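Local coordinates for protein D-galactonate dehydratase family member SEN1436 (Salmonella enterica subsp. enterica serovar Enteritidis, PDB 3TW9) that catalyses, with low activity in vitro, the magnesium-dependent dehydration of D-gluconate to 2-dehydro-3-deoxy-D-gluconate, as a member of the mandelate racemase/muconate lactonizing enzyme family, at residues T91-I96 / G118-L123; L270-D275 / I317-C322; N363-L368 / A400-K405. All coordinates share one frame; numbering follows the deposited sequence.

How the interactions relate
The chemistry of the three contacts follows their place in the fold. Interaction 1 is wholly buried; interactions 2 and 3 are largely so, each with one partly exposed residue. Interaction 1 joins two helices of the N-terminal domain by aliphatic packing with one bridging water, away from the active site. Interaction 2 lies in the C-terminal barrel domain and is the one with direct charge pairing: an aromatic cluster gives way to a salt bridge between a magnesium ligand and an arginine assigned to the substrate site. Interaction 3, reaching the same sheet, sets a helix against a strand and the loop after it, with apolar groups and a ring face. Centres of interactions 2 and 3 are about 21 Å apart.

Interaction 1: residues T91-I96 / G118-L123; sequences TRIEDI and GVDMAL
In the N-terminal domain of this mandelate racemase/muconate lactonizing enzyme relative, the start of helix 93-101 lies against the middle of helix 110-131, with Ile93 and Ile96 on one side and Val119, Asp120 and Leu123 on the other. Leu123 is the shared partner. Leu123 CB lies 3.9 Å from Ile93 CG1, and the two side chains run past each other in opposite directions, so that Ile93 CD1 ends against the Leu123 backbone, 3.6 Å from Leu123 C. The other end of the leucine serves Ile96: Leu123 CD1 sits 3.8 Å from Ile96 CG2 and equally near Ile96 CD1. With chi1 of Ile93 at -60°, CG1 lies beside the backbone N and CG2 is turned to the carboxylate of Asp120, 3.4 Å from Asp120 OD1. A water donates to Asp120 OD1 (2.8 Å) and to Ile93 O (3.0 Å), bridging the two helices. Asp120 OD1 is also hydrogen-bonded to Thr331 OG1 of helix 330-342, its main polar partner. Around the pair, Ile96 and Val119 reach Leu85 of helix 70-85, Val119 and Leu123 rest on Ile51 of strand 46-53, and Glu94 packs on Cys143 of the second subunit.

Interaction 2: residues L270-D275 / I317-C322; sequences LFYLED and IDYIRC
Tyr319 presents one ring face to Tyr272 and lays its hydroxyl over the face of Phe271, an aromatic cluster in the modified (beta/alpha) TIM barrel of the enolase superfamily; strand 296-298 separates strands 272-274 and 319-320. Tyr272 CD2 stands 3.4 Å from Tyr319 CD2, above the Tyr319 ring and toward its rim, with the ring planes at 52°. The Tyr272 ring reaches this place with CG between its backbone N and carbonyl carbon (chi1 65°). The Phe271 side chain crosses Tyr319 at roughly a right angle, and Phe271 CZ lies 3.3 Å from Tyr319 OH. That hydroxyl is hydrogen-bonded to Arg346, and a water at the edge of the Tyr319 ring links it to Phe271 O. Tyr272 OH, hydrogen-bonded to Tyr150 OH, lies 3.3 Å from Arg321 CD and over one face of the guanidinium. Glu274 takes the guanidinium edge, its carboxylate turned 87° to that plane. Glu274 binds the magnesium ion, Arg321 is assigned to substrate binding, and Glu377 is a second anionic partner of the arginine. One oxygen, Glu274 OE2, accepts from two nitrogens of Arg321: NH2 at 2.8 Å, from above the carboxylate plane, and NE more weakly at 2.9 Å.

Interaction 3: residues N363-L368 / A400-K405; sequences NMHLDL and AYLNDK
A leucine methyl sits squarely over the face of a histidine ring: Leu402 CD1 lies 3.6 Å from the centroid of the His365 imidazole and only 13° off the ring normal, a CH-pi contact. The methyl is close to all five ring atoms, nearest to His365 CD2 and NE2. Both ring nitrogens have hydrogen-bond partners, ND1 at the backbone N of Tyr136 and NE2 at the carbonyl of Leu408, which fixes the rotation of the imidazole and keeps its face turned to the leucine. Leu402 is the centre of the contact. With CG anti to its carbonyl carbon (chi1 -76°), it reaches in toward the helix and spreads its two methyls over separate partners. Leu402 CD2 lies 3.8 Å from Met364 CB, while Leu402 CD1, besides covering the imidazole, comes within 4.0 Å of Leu368 CD2. Met364 extends fully beyond CG, and its thioether passes on to Ala400, with Met364 CE 3.6 Å and SD 3.9 Å from Ala400 CB. Met364, His365 and Leu368 thus all touch Leu402, and the methionine carries the contact back to the strand. Just after Leu402 the chain turns: Asn403 OD1 accepts from the backbone N of Lys405 at 3.0 Å, an Asx turn. The contact lays helix 357-369 against the end of strand 399-401 and the loop that follows. Met364 and Leu368 also touch Ile147 of strand 147-152, with which strand 399-401 pairs antiparallel, and Tyr136 of helix 135-138 packs on both Leu368 and Leu402.

Interaction 1: residues T91-I96 / G118-L123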
ATOM      1  N   THR C  91     -18.112  -0.499  -8.439  1.00 21.23           N
ATOM      2  CA  THR C  91     -17.395  -1.294  -7.440  1.00 25.12           C
ATOM      3  C   THR C  91     -15.909  -1.508  -7.831  1.00 23.87           C
ATOM      4  O   THR C  91     -15.080  -1.836  -6.971  1.00 23.58           O
ATOM      5  CB  THR C  91     -18.100  -2.624  -7.113  1.00 35.85           C
ATOM      6  OG1 THR C  91     -17.970  -3.525  -8.211  1.00 31.46           O
ATOM      7  CG2 THR C  91     -19.605  -2.395  -6.795  1.00 35.73           C
ATOM      8  N   ARG C  92     -15.603  -1.313  -9.121  1.00 22.81           N
ATOM      9  CA  ARG C  92     -14.248  -1.502  -9.678  1.00 24.64           C
ATOM     10  C   ARG C  92     -13.391  -0.256  -9.540  1.00 19.27           C
ATOM     11  O   ARG C  92     -12.981   0.347 -10.512  1.00 20.84           O
ATOM     12  CB  ARG C  92     -14.321  -1.980 -11.139  1.00 24.87           C
ATOM     13  CG  ARG C  92     -15.167  -3.271 -11.306  1.00 25.46           C
ATOM     14  CD  ARG C  92     -15.041  -3.921 -12.658  1.00 24.12           C
ATOM     15  NE  ARG C  92     -13.665  -4.360 -12.949  1.00 24.03           N
ATOM     16  CZ  ARG C  92     -13.282  -4.902 -14.092  1.00 28.89           C
ATOM     17  NH1 ARG C  92     -14.176  -5.075 -15.063  1.00 24.95           N
ATOM     18  NH2 ARG C  92     -12.011  -5.264 -14.269  1.00 26.29           N
ATOM     19  N   ILE C  93     -13.127   0.139  -8.302  1.00 18.70           N
ATOM     20  CA  ILE C  93     -12.463   1.407  -8.029  1.00 22.53           C
ATOM     21  C   ILE C  93     -11.103   1.517  -8.678  1.00 18.33           C
ATOM     22  O   ILE C  93     -10.823   2.499  -9.391  1.00 21.29           O
ATOM     23  CB  ILE C  93     -12.347   1.669  -6.512  1.00 22.11           C
ATOM     24  CG1 ILE C  93     -13.761   1.717  -5.880  1.00 22.42           C
ATOM     25  CG2 ILE C  93     -11.648   2.988  -6.250  1.00 20.79           C
ATOM     26  CD1 ILE C  93     -13.771   2.332  -4.452  1.00 21.13           C
ATOM     27  N   GLU C  94     -10.285   0.497  -8.457  1.00 23.87           N
ATOM     28  CA  GLU C  94      -8.909   0.464  -8.967  1.00 18.22           C
ATOM     29  C   GLU C  94      -8.897   0.441 -10.496  1.00 19.54           C
ATOM     30  O   GLU C  94      -8.127   1.151 -11.114  1.00 20.57           O
ATOM     31  CB  GLU C  94      -8.196  -0.771  -8.420  1.00 21.43           C
ATOM     32  CG  GLU C  94      -6.699  -0.785  -8.733  1.00 24.32           C
ATOM     33  CD  GLU C  94      -5.926   0.318  -8.000  1.00 26.35           C
ATOM     34  OE1 GLU C  94      -6.067   0.399  -6.768  1.00 30.91           O
ATOM     35  OE2 GLU C  94      -5.176   1.078  -8.646  1.00 37.01           O
ATOM     36  N   ASP C  95      -9.785  -0.350 -11.093  1.00 23.24           N
ATOM     37  CA  ASP C  95      -9.807  -0.462 -12.563  1.00 24.19           C
ATOM     38  C   ASP C  95     -10.199   0.860 -13.186  1.00 19.93           C
ATOM     39  O   ASP C  95      -9.619   1.274 -14.196  1.00 21.93           O
ATOM     40  CB  ASP C  95     -10.751  -1.565 -13.043  1.00 21.30           C
ATOM     41  CG  ASP C  95     -10.681  -1.772 -14.560  1.00 28.49           C
ATOM     42  OD1 ASP C  95      -9.686  -2.369 -15.025  1.00 22.50           O
ATOM     43  OD2 ASP C  95     -11.622  -1.336 -15.275  1.00 25.50           O
ATOM     44  N   ILE C  96     -11.187   1.523 -12.580  1.00 23.70           N
ATOM     45  CA  ILE C  96     -11.577   2.858 -12.979  1.00 22.47           C
ATOM     46  C   ILE C  96     -10.437   3.869 -12.789  1.00 23.44           C
ATOM     47  O   ILE C  96     -10.219   4.714 -13.653  1.00 23.06           O
ATOM     48  CB  ILE C  96     -12.855   3.312 -12.226  1.00 24.22           C
ATOM     49  CG1 ILE C  96     -14.077   2.659 -12.883  1.00 21.58           C
ATOM     50  CG2 ILE C  96     -12.982   4.830 -12.218  1.00 26.16           C
ATOM     51  CD1 ILE C  96     -15.393   2.788 -12.090  1.00 20.98           C
ATOM     52  N   GLY C 118     -12.145  13.455  -7.560  1.00 20.78           N
ATOM     53  CA  GLY C 118     -13.593  13.616  -7.357  1.00 24.75           C
ATOM     54  C   GLY C 118     -14.309  12.294  -7.548  1.00 18.57           C
ATOM     55  O   GLY C 118     -15.131  11.881  -6.719  1.00 23.42           O
ATOM     56  N   VAL C 119     -13.970  11.612  -8.627  1.00 16.74           N
ATOM     57  CA  VAL C 119     -14.500  10.321  -8.949  1.00 20.07           C
ATOM     58  C   VAL C 119     -14.069   9.238  -7.956  1.00 22.87           C
ATOM     59  O   VAL C 119     -14.907   8.516  -7.433  1.00 24.12           O
ATOM     60  CB  VAL C 119     -14.064   9.939 -10.399  1.00 23.89           C
ATOM     61  CG1 VAL C 119     -14.396   8.501 -10.721  1.00 21.88           C
ATOM     62  CG2 VAL C 119     -14.676  10.912 -11.426  1.00 25.42           C
ATOM     63  N   ASP C 120     -12.758   9.137  -7.688  1.00 21.36           N
ATOM     64  CA  ASP C 120     -12.229   8.084  -6.832  1.00 19.70           C
ATOM     65  C   ASP C 120     -12.840   8.121  -5.430  1.00 18.91           C
ATOM     66  O   ASP C 120     -13.282   7.084  -4.899  1.00 23.68           O
ATOM     67  CB  ASP C 120     -10.699   8.196  -6.752  1.00 25.28           C
ATOM     68  CG  ASP C 120     -10.080   7.088  -5.947  1.00 17.65           C
ATOM     69  OD1 ASP C 120     -10.008   5.963  -6.459  1.00 21.48           O
ATOM     70  OD2 ASP C 120      -9.709   7.355  -4.780  1.00 20.32           O
ATOM     71  N   MET C 121     -12.855   9.307  -4.841  1.00 21.85           N
ATOM     72  CA  MET C 121     -13.414   9.495  -3.496  1.00 21.12           C
ATOM     73  C   MET C 121     -14.912   9.143  -3.483  1.00 22.87           C
ATOM     74  O   MET C 121     -15.374   8.457  -2.567  1.00 22.63           O
ATOM     75  CB  MET C 121     -13.221  10.925  -3.001  1.00 20.48           C
ATOM     76  CG  MET C 121     -11.812  11.343  -2.688  1.00 21.35           C
ATOM     77  SD  MET C 121     -11.903  12.840  -1.732  1.00 23.80           S
ATOM     78  CE  MET C 121     -10.174  13.291  -1.710  1.00 22.06           C
ATOM     79  N   ALA C 122     -15.654   9.590  -4.502  1.00 22.11           N
ATOM     80  CA  ALA C 122     -17.096   9.260  -4.610  1.00 22.77           C
ATOM     81  C   ALA C 122     -17.310   7.767  -4.670  1.00 18.90           C
ATOM     82  O   ALA C 122     -18.205   7.248  -4.040  1.00 22.38           O
ATOM     83  CB  ALA C 122     -17.714   9.924  -5.824  1.00 24.04           C
ATOM     84  N   LEU C 123     -16.456   7.060  -5.412  1.00 18.23           N
ATOM     85  CA  LEU C 123     -16.573   5.599  -5.501  1.00 21.50           C
ATOM     86  C   LEU C 123     -16.293   4.904  -4.168  1.00 22.56           C
ATOM     87  O   LEU C 123     -16.978   3.937  -3.822  1.00 24.18           O
ATOM     88  CB  LEU C 123     -15.648   5.023  -6.583  1.00 23.04           C
ATOM     89  CG  LEU C 123     -15.946   5.495  -8.009  1.00 19.87           C
ATOM     90  CD1 LEU C 123     -14.943   4.915  -8.993  1.00 19.21           C
ATOM     91  CD2 LEU C 123     -17.361   5.125  -8.460  1.00 26.26           C
TER
HETATM   92  O   HOH W   1     -11.196   5.432  -8.886  1.00 20.86           O

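Interaction 2: residues L270-D275 / I317-C322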
ATOM      1  N   LEU C 270      11.423  21.313  16.792  1.00 22.36           N
ATOM      2  CA  LEU C 270      10.180  21.423  16.040  0.50 21.43           C
ATOM      3  C   LEU C 270       9.600  20.049  15.746  1.00 17.18           C
ATOM      4  O   LEU C 270      10.331  19.076  15.579  1.00 20.18           O
ATOM      5  CB  LEU C 270      10.394  22.192  14.726  0.50 22.29           C
ATOM      6  CG  LEU C 270      10.301  23.721  14.828  0.50 26.50           C
ATOM      7  CD1 LEU C 270      11.369  24.311  15.744  0.50 16.91           C
ATOM      8  CD2 LEU C 270      10.369  24.364  13.453  0.50 25.22           C
ATOM      9  N   PHE C 271       8.282  19.970  15.700  1.00 20.21           N
ATOM     10  CA  PHE C 271       7.622  18.736  15.290  1.00 16.06           C
ATOM     11  C   PHE C 271       7.925  18.468  13.809  1.00 19.08           C
ATOM     12  O   PHE C 271       8.225  17.340  13.420  1.00 22.26           O
ATOM     13  CB  PHE C 271       6.118  18.855  15.533  1.00 20.15           C
ATOM     14  CG  PHE C 271       5.346  17.615  15.213  1.00 23.87           C
ATOM     15  CD1 PHE C 271       5.313  16.554  16.100  1.00 22.28           C
ATOM     16  CD2 PHE C 271       4.619  17.518  14.017  1.00 23.41           C
ATOM     17  CE1 PHE C 271       4.576  15.391  15.799  1.00 23.20           C
ATOM     18  CE2 PHE C 271       3.897  16.365  13.720  1.00 15.98           C
ATOM     19  CZ  PHE C 271       3.862  15.317  14.604  1.00 17.64           C
ATOM     20  N   TYR C 272       7.826  19.524  13.006  1.00 20.96           N
ATOM     21  CA  TYR C 272       8.439  19.526  11.690  1.00 18.70           C
ATOM     22  C   TYR C 272       8.707  20.907  11.105  1.00 21.74           C
ATOM     23  O   TYR C 272       8.060  21.893  11.470  1.00 18.74           O
ATOM     24  CB  TYR C 272       7.720  18.575  10.715  1.00 15.31           C
ATOM     25  CG  TYR C 272       6.301  18.823  10.272  1.00 17.76           C
ATOM     26  CD1 TYR C 272       5.907  20.024   9.631  1.00 18.27           C
ATOM     27  CD2 TYR C 272       5.361  17.787  10.382  1.00 18.15           C
ATOM     28  CE1 TYR C 272       4.577  20.167   9.134  1.00 16.99           C
ATOM     29  CE2 TYR C 272       4.078  17.928   9.924  1.00 20.53           C
ATOM     30  CZ  TYR C 272       3.676  19.104   9.313  1.00 17.77           C
ATOM     31  OH  TYR C 272       2.362  19.154   8.846  1.00 20.02           O
ATOM     32  N   LEU C 273       9.684  20.945  10.195  1.00 17.74           N
ATOM     33  CA  LEU C 273       9.958  22.120   9.360  1.00 19.80           C
ATOM     34  C   LEU C 273       9.474  21.754   7.967  1.00 21.00           C
ATOM     35  O   LEU C 273       9.897  20.734   7.414  1.00 18.82           O
ATOM     36  CB  LEU C 273      11.454  22.402   9.313  1.00 22.00           C
ATOM     37  CG  LEU C 273      11.930  23.648   8.535  1.00 17.49           C
ATOM     38  CD1 LEU C 273      11.423  24.930   9.224  1.00 20.97           C
ATOM     39  CD2 LEU C 273      13.430  23.683   8.476  1.00 19.92           C
ATOM     40  N   GLU C 274       8.579  22.577   7.431  1.00 18.36           N
ATOM     41  CA  GLU C 274       7.778  22.239   6.263  1.00 17.45           C
ATOM     42  C   GLU C 274       8.205  22.961   4.992  1.00 20.34           C
ATOM     43  O   GLU C 274       8.532  24.154   5.009  1.00 17.09           O
ATOM     44  CB  GLU C 274       6.302  22.540   6.544  1.00 20.42           C
ATOM     45  CG  GLU C 274       5.400  22.142   5.392  1.00 21.28           C
ATOM     46  CD  GLU C 274       4.010  22.611   5.572  1.00 24.22           C
ATOM     47  OE1 GLU C 274       3.720  23.099   6.668  1.00 26.06           O
ATOM     48  OE2 GLU C 274       3.210  22.458   4.618  1.00 28.00           O
ATOM     49  N   ASP C 275       8.144  22.214   3.889  1.00 18.36           N
ATOM     50  CA  ASP C 275       8.545  22.708   2.545  1.00 16.12           C
ATOM     51  C   ASP C 275       9.801  23.551   2.532  1.00 17.70           C
ATOM     52  O   ASP C 275       9.778  24.700   2.083  1.00 19.58           O
ATOM     53  CB  ASP C 275       7.381  23.398   1.843  1.00 16.36           C
ATOM     54  CG  ASP C 275       6.260  22.465   1.552  1.00 20.22           C
ATOM     55  OD1 ASP C 275       6.364  21.254   1.866  1.00 21.54           O
ATOM     56  OD2 ASP C 275       5.205  22.935   1.035  1.00 22.98           O
ATOM     57  N   ILE C 317      12.740  12.686   3.922  1.00 18.11           N
ATOM     58  CA  ILE C 317      11.729  13.429   4.673  1.00 16.04           C
ATOM     59  C   ILE C 317      11.165  12.513   5.757  1.00 19.08           C
ATOM     60  O   ILE C 317      11.318  11.300   5.676  1.00 17.66           O
ATOM     61  CB  ILE C 317      10.534  13.910   3.785  1.00 18.81           C
ATOM     62  CG1 ILE C 317       9.826  12.727   3.136  1.00 17.25           C
ATOM     63  CG2 ILE C 317      10.996  14.883   2.711  1.00 19.53           C
ATOM     64  CD1 ILE C 317       8.563  13.100   2.319  1.00 17.09           C
ATOM     65  N   ASP C 318      10.481  13.121   6.729  1.00 16.13           N
ATOM     66  CA  ASP C 318       9.878  12.405   7.839  1.00 16.65           C
ATOM     67  C   ASP C 318       8.336  12.455   7.809  1.00 14.15           C
ATOM     68  O   ASP C 318       7.686  11.629   8.431  1.00 16.36           O
ATOM     69  CB  ASP C 318      10.354  13.070   9.112  1.00 19.08           C
ATOM     70  CG  ASP C 318      11.846  13.118   9.183  1.00 15.14           C
ATOM     71  OD1 ASP C 318      12.444  12.000   9.204  1.00 17.81           O
ATOM     72  OD2 ASP C 318      12.383  14.230   9.158  1.00 17.23           O
ATOM     73  N   TYR C 319       7.780  13.397   7.058  1.00 20.40           N
ATOM     74  CA  TYR C 319       6.330  13.526   6.861  1.00 21.75           C
ATOM     75  C   TYR C 319       6.006  13.833   5.413  1.00 17.41           C
ATOM     76  O   TYR C 319       6.638  14.713   4.814  1.00 17.58           O
ATOM     77  CB  TYR C 319       5.716  14.654   7.736  1.00 14.74           C
ATOM     78  CG  TYR C 319       5.928  14.439   9.176  1.00 13.07           C
ATOM     79  CD1 TYR C 319       4.943  13.766   9.938  1.00 18.02           C
ATOM     80  CD2 TYR C 319       7.088  14.912   9.823  1.00 17.33           C
ATOM     81  CE1 TYR C 319       5.128  13.568  11.289  1.00 21.54           C
ATOM     82  CE2 TYR C 319       7.278  14.691  11.194  1.00 19.94           C
ATOM     83  CZ  TYR C 319       6.288  14.024  11.906  1.00 20.73           C
ATOM     84  OH  TYR C 319       6.452  13.805  13.260  1.00 19.40           O
ATOM     85  N   ILE C 320       4.978  13.165   4.892  1.00 15.04           N
ATOM     86  CA  ILE C 320       4.446  13.472   3.540  1.00 15.29           C
ATOM     87  C   ILE C 320       3.163  14.347   3.631  1.00 12.18           C
ATOM     88  O   ILE C 320       2.271  14.031   4.395  1.00 18.28           O
ATOM     89  CB  ILE C 320       4.291  12.163   2.691  1.00 14.27           C
ATOM     90  CG1 ILE C 320       3.964  12.436   1.203  1.00 15.70           C
ATOM     91  CG2 ILE C 320       3.378  11.115   3.310  1.00 14.61           C
ATOM     92  CD1 ILE C 320       5.073  13.170   0.451  1.00 14.48           C
ATOM     93  N   ARG C 321       3.124  15.423   2.848  1.00 19.85           N
ATOM     94  CA  ARG C 321       2.160  16.526   3.020  1.00 13.95           C
ATOM     95  C   ARG C 321       1.183  16.664   1.876  1.00 18.72           C
ATOM     96  O   ARG C 321       0.577  17.713   1.737  1.00 16.21           O
ATOM     97  CB  ARG C 321       2.932  17.855   3.167  1.00 17.17           C
ATOM     98  CG  ARG C 321       3.772  18.012   4.472  1.00 15.83           C
ATOM     99  CD  ARG C 321       2.873  18.461   5.624  1.00 17.18           C
ATOM    100  NE  ARG C 321       2.321  19.797   5.391  1.00 18.66           N
ATOM    101  CZ  ARG C 321       1.069  20.210   5.659  1.00 17.76           C
ATOM    102  NH1 ARG C 321       0.128  19.388   6.136  1.00 22.44           N
ATOM    103  NH2 ARG C 321       0.764  21.489   5.428  1.00 20.67           N
ATOM    104  N   CYS C 322       1.020  15.633   1.045  1.00 21.81           N
ATOM    105  CA  CYS C 322       0.232  15.824  -0.195  1.00 16.97           C
ATOM    106  C   CYS C 322      -1.198  16.235   0.100  1.00 21.68           C
ATOM    107  O   CYS C 322      -1.786  15.883   1.140  1.00 19.82           O
ATOM    108  CB  CYS C 322       0.240  14.574  -1.074  1.00 17.19           C
ATOM    109  SG  CYS C 322       1.934  14.122  -1.557  1.00 17.83           S
TER
HETATM  110  O   HOH W   2       8.656  14.930  14.371  1.00 22.28           O

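Interaction 3: residues N363-L368 / A400-K405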
ATOM      1  N   ASN C 363      -9.208  12.838   4.123  1.00 17.56           N
ATOM      2  CA  ASN C 363      -7.938  12.917   4.919  1.00 13.99           C
ATOM      3  C   ASN C 363      -8.072  12.108   6.182  1.00 21.66           C
ATOM      4  O   ASN C 363      -7.183  11.372   6.545  1.00 16.25           O
ATOM      5  CB  ASN C 363      -7.586  14.332   5.389  1.00 16.79           C
ATOM      6  CG  ASN C 363      -7.088  15.272   4.272  1.00 22.78           C
ATOM      7  OD1 ASN C 363      -6.903  14.887   3.108  1.00 21.41           O
ATOM      8  ND2 ASN C 363      -6.863  16.520   4.647  1.00 18.32           N
ATOM      9  N   MET C 364      -9.198  12.274   6.876  1.00 25.01           N
ATOM     10  CA  MET C 364      -9.336  11.704   8.210  1.00 23.03           C
ATOM     11  C   MET C 364      -9.620  10.210   8.202  1.00 19.16           C
ATOM     12  O   MET C 364      -9.171   9.501   9.086  1.00 20.73           O
ATOM     13  CB  MET C 364     -10.363  12.509   9.022  1.00 21.82           C
ATOM     14  CG  MET C 364      -9.832  13.892   9.387  1.00 18.57           C
ATOM     15  SD  MET C 364     -11.088  14.853  10.261  1.00 23.80           S
ATOM     16  CE  MET C 364     -10.163  16.360  10.588  1.00 22.42           C
ATOM     17  N   HIS C 365     -10.348   9.721   7.198  1.00 18.02           N
ATOM     18  CA  HIS C 365     -10.494   8.267   6.997  1.00 19.25           C
ATOM     19  C   HIS C 365      -9.169   7.573   6.688  1.00 22.79           C
ATOM     20  O   HIS C 365      -8.903   6.474   7.174  1.00 22.27           O
ATOM     21  CB  HIS C 365     -11.518   7.938   5.905  1.00 23.05           C
ATOM     22  CG  HIS C 365     -12.935   8.117   6.352  1.00 23.73           C
ATOM     23  ND1 HIS C 365     -13.705   7.079   6.819  1.00 18.75           N
ATOM     24  CD2 HIS C 365     -13.712   9.225   6.443  1.00 31.43           C
ATOM     25  CE1 HIS C 365     -14.896   7.530   7.167  1.00 22.89           C
ATOM     26  NE2 HIS C 365     -14.924   8.831   6.956  1.00 27.79           N
ATOM     27  N   LEU C 366      -8.349   8.224   5.869  1.00 17.53           N
ATOM     28  CA  LEU C 366      -6.964   7.767   5.710  1.00 20.93           C
ATOM     29  C   LEU C 366      -6.236   7.807   7.059  1.00 18.92           C
ATOM     30  O   LEU C 366      -5.618   6.816   7.455  1.00 20.96           O
ATOM     31  CB  LEU C 366      -6.257   8.634   4.673  1.00 17.61           C
ATOM     32  CG  LEU C 366      -6.739   8.438   3.226  1.00 18.83           C
ATOM     33  CD1 LEU C 366      -6.284   9.599   2.398  1.00 17.35           C
ATOM     34  CD2 LEU C 366      -6.240   7.128   2.607  1.00 21.45           C
ATOM     35  N   ASP C 367      -6.330   8.931   7.767  1.00 20.86           N
ATOM     36  CA  ASP C 367      -5.618   9.139   9.032  1.00 13.93           C
ATOM     37  C   ASP C 367      -5.953   8.023  10.037  1.00 20.65           C
ATOM     38  O   ASP C 367      -5.071   7.501  10.699  1.00 21.84           O
ATOM     39  CB  ASP C 367      -6.072  10.450   9.675  1.00 23.11           C
ATOM     40  CG  ASP C 367      -5.532  11.661   8.988  1.00 17.88           C
ATOM     41  OD1 ASP C 367      -4.470  11.582   8.299  1.00 21.41           O
ATOM     42  OD2 ASP C 367      -6.155  12.726   9.158  1.00 20.94           O
ATOM     43  N   LEU C 368      -7.240   7.692  10.162  1.00 20.57           N
ATOM     44  CA  LEU C 368      -7.686   6.707  11.161  1.00 20.49           C
ATOM     45  C   LEU C 368      -7.217   5.295  10.837  1.00 25.10           C
ATOM     46  O   LEU C 368      -7.030   4.469  11.747  1.00 22.41           O
ATOM     47  CB  LEU C 368      -9.223   6.759  11.316  1.00 20.57           C
ATOM     48  CG  LEU C 368      -9.912   6.610  12.669  1.00 40.38           C
ATOM     49  CD1 LEU C 368      -9.303   7.470  13.793  1.00 34.91           C
ATOM     50  CD2 LEU C 368     -11.398   6.916  12.506  1.00 37.17           C
ATOM     51  N   ALA C 400      -9.798  15.332  16.348  1.00 24.40           N
ATOM     52  CA  ALA C 400     -10.972  15.171  15.512  1.00 26.97           C
ATOM     53  C   ALA C 400     -11.569  13.778  15.675  1.00 25.87           C
ATOM     54  O   ALA C 400     -10.841  12.764  15.745  1.00 26.84           O
ATOM     55  CB  ALA C 400     -10.655  15.444  14.044  1.00 27.45           C
ATOM     56  N   TYR C 401     -12.902  13.742  15.710  1.00 25.22           N
ATOM     57  CA  TYR C 401     -13.650  12.489  15.855  1.00 27.38           C
ATOM     58  C   TYR C 401     -14.624  12.364  14.691  1.00 33.87           C
ATOM     59  O   TYR C 401     -15.568  13.153  14.567  1.00 30.24           O
ATOM     60  CB  TYR C 401     -14.385  12.409  17.222  1.00 26.21           C
ATOM     61  CG  TYR C 401     -13.474  12.568  18.421  1.00 24.80           C
ATOM     62  CD1 TYR C 401     -12.856  11.464  18.997  1.00 24.90           C
ATOM     63  CD2 TYR C 401     -13.203  13.833  18.961  1.00 31.33           C
ATOM     64  CE1 TYR C 401     -11.993  11.601  20.078  1.00 28.20           C
ATOM     65  CE2 TYR C 401     -12.350  13.979  20.040  1.00 25.45           C
ATOM     66  CZ  TYR C 401     -11.750  12.860  20.598  1.00 23.34           C
ATOM     67  OH  TYR C 401     -10.896  12.995  21.660  1.00 27.44           O
ATOM     68  N   LEU C 402     -14.367  11.398  13.814  1.00 30.41           N
ATOM     69  CA  LEU C 402     -15.255  11.132  12.698  1.00 36.60           C
ATOM     70  C   LEU C 402     -16.529  10.481  13.201  1.00 35.63           C
ATOM     71  O   LEU C 402     -16.468   9.645  14.103  1.00 31.22           O
ATOM     72  CB  LEU C 402     -14.593  10.168  11.709  1.00 32.53           C
ATOM     73  CG  LEU C 402     -13.509  10.690  10.771  1.00 33.40           C
ATOM     74  CD1 LEU C 402     -12.966   9.511   9.950  1.00 31.05           C
ATOM     75  CD2 LEU C 402     -14.005  11.806   9.859  1.00 27.04           C
ATOM     76  N   ASN C 403     -17.670  10.837  12.600  1.00 32.80           N
ATOM     77  CA  ASN C 403     -18.891  10.052  12.818  1.00 35.59           C
ATOM     78  C   ASN C 403     -18.670   8.662  12.247  1.00 39.34           C
ATOM     79  O   ASN C 403     -17.753   8.465  11.436  1.00 34.74           O
ATOM     80  CB  ASN C 403     -20.157  10.749  12.268  1.00 32.23           C
ATOM     81  CG  ASN C 403     -20.221  10.792  10.728  1.00 30.00           C
ATOM     82  OD1 ASN C 403     -20.149   9.765  10.064  1.00 30.21           O
ATOM     83  ND2 ASN C 403     -20.392  11.993  10.170  1.00 26.74           N
ATOM     84  N   ASP C 404     -19.483   7.696  12.666  1.00 35.68           N
ATOM     85  CA  ASP C 404     -19.312   6.324  12.184  1.00 35.77           C
ATOM     86  C   ASP C 404     -20.328   5.915  11.111  1.00 33.22           C
ATOM     87  O   ASP C 404     -20.609   4.734  10.932  1.00 29.75           O
ATOM     88  CB  ASP C 404     -19.245   5.312  13.350  1.00 41.32           C
ATOM     89  CG  ASP C 404     -20.538   5.225  14.158  1.00 49.47           C
ATOM     90  OD1 ASP C 404     -21.388   6.142  14.095  1.00 58.18           O
ATOM     91  OD2 ASP C 404     -20.696   4.216  14.873  1.00 62.18           O
ATOM     92  N   LYS C 405     -20.865   6.898  10.391  1.00 29.45           N
ATOM     93  CA  LYS C 405     -21.776   6.609   9.284  1.00 22.25           C
ATOM     94  C   LYS C 405     -21.034   5.930   8.106  1.00 33.67           C
ATOM     95  O   LYS C 405     -19.808   6.100   7.960  1.00 30.81           O
ATOM     96  CB  LYS C 405     -22.473   7.885   8.818  1.00 33.42           C
ATOM     97  CG  LYS C 405     -23.334   8.565   9.905  1.00 41.64           C
ATOM     98  CD  LYS C 405     -23.754   9.964   9.491  1.00 52.74           C
ATOM     99  CE  LYS C 405     -24.880   9.933   8.461  1.00 66.60           C
ATOM    100  NZ  LYS C 405     -25.148  11.294   7.922  1.00 66.28           N
TER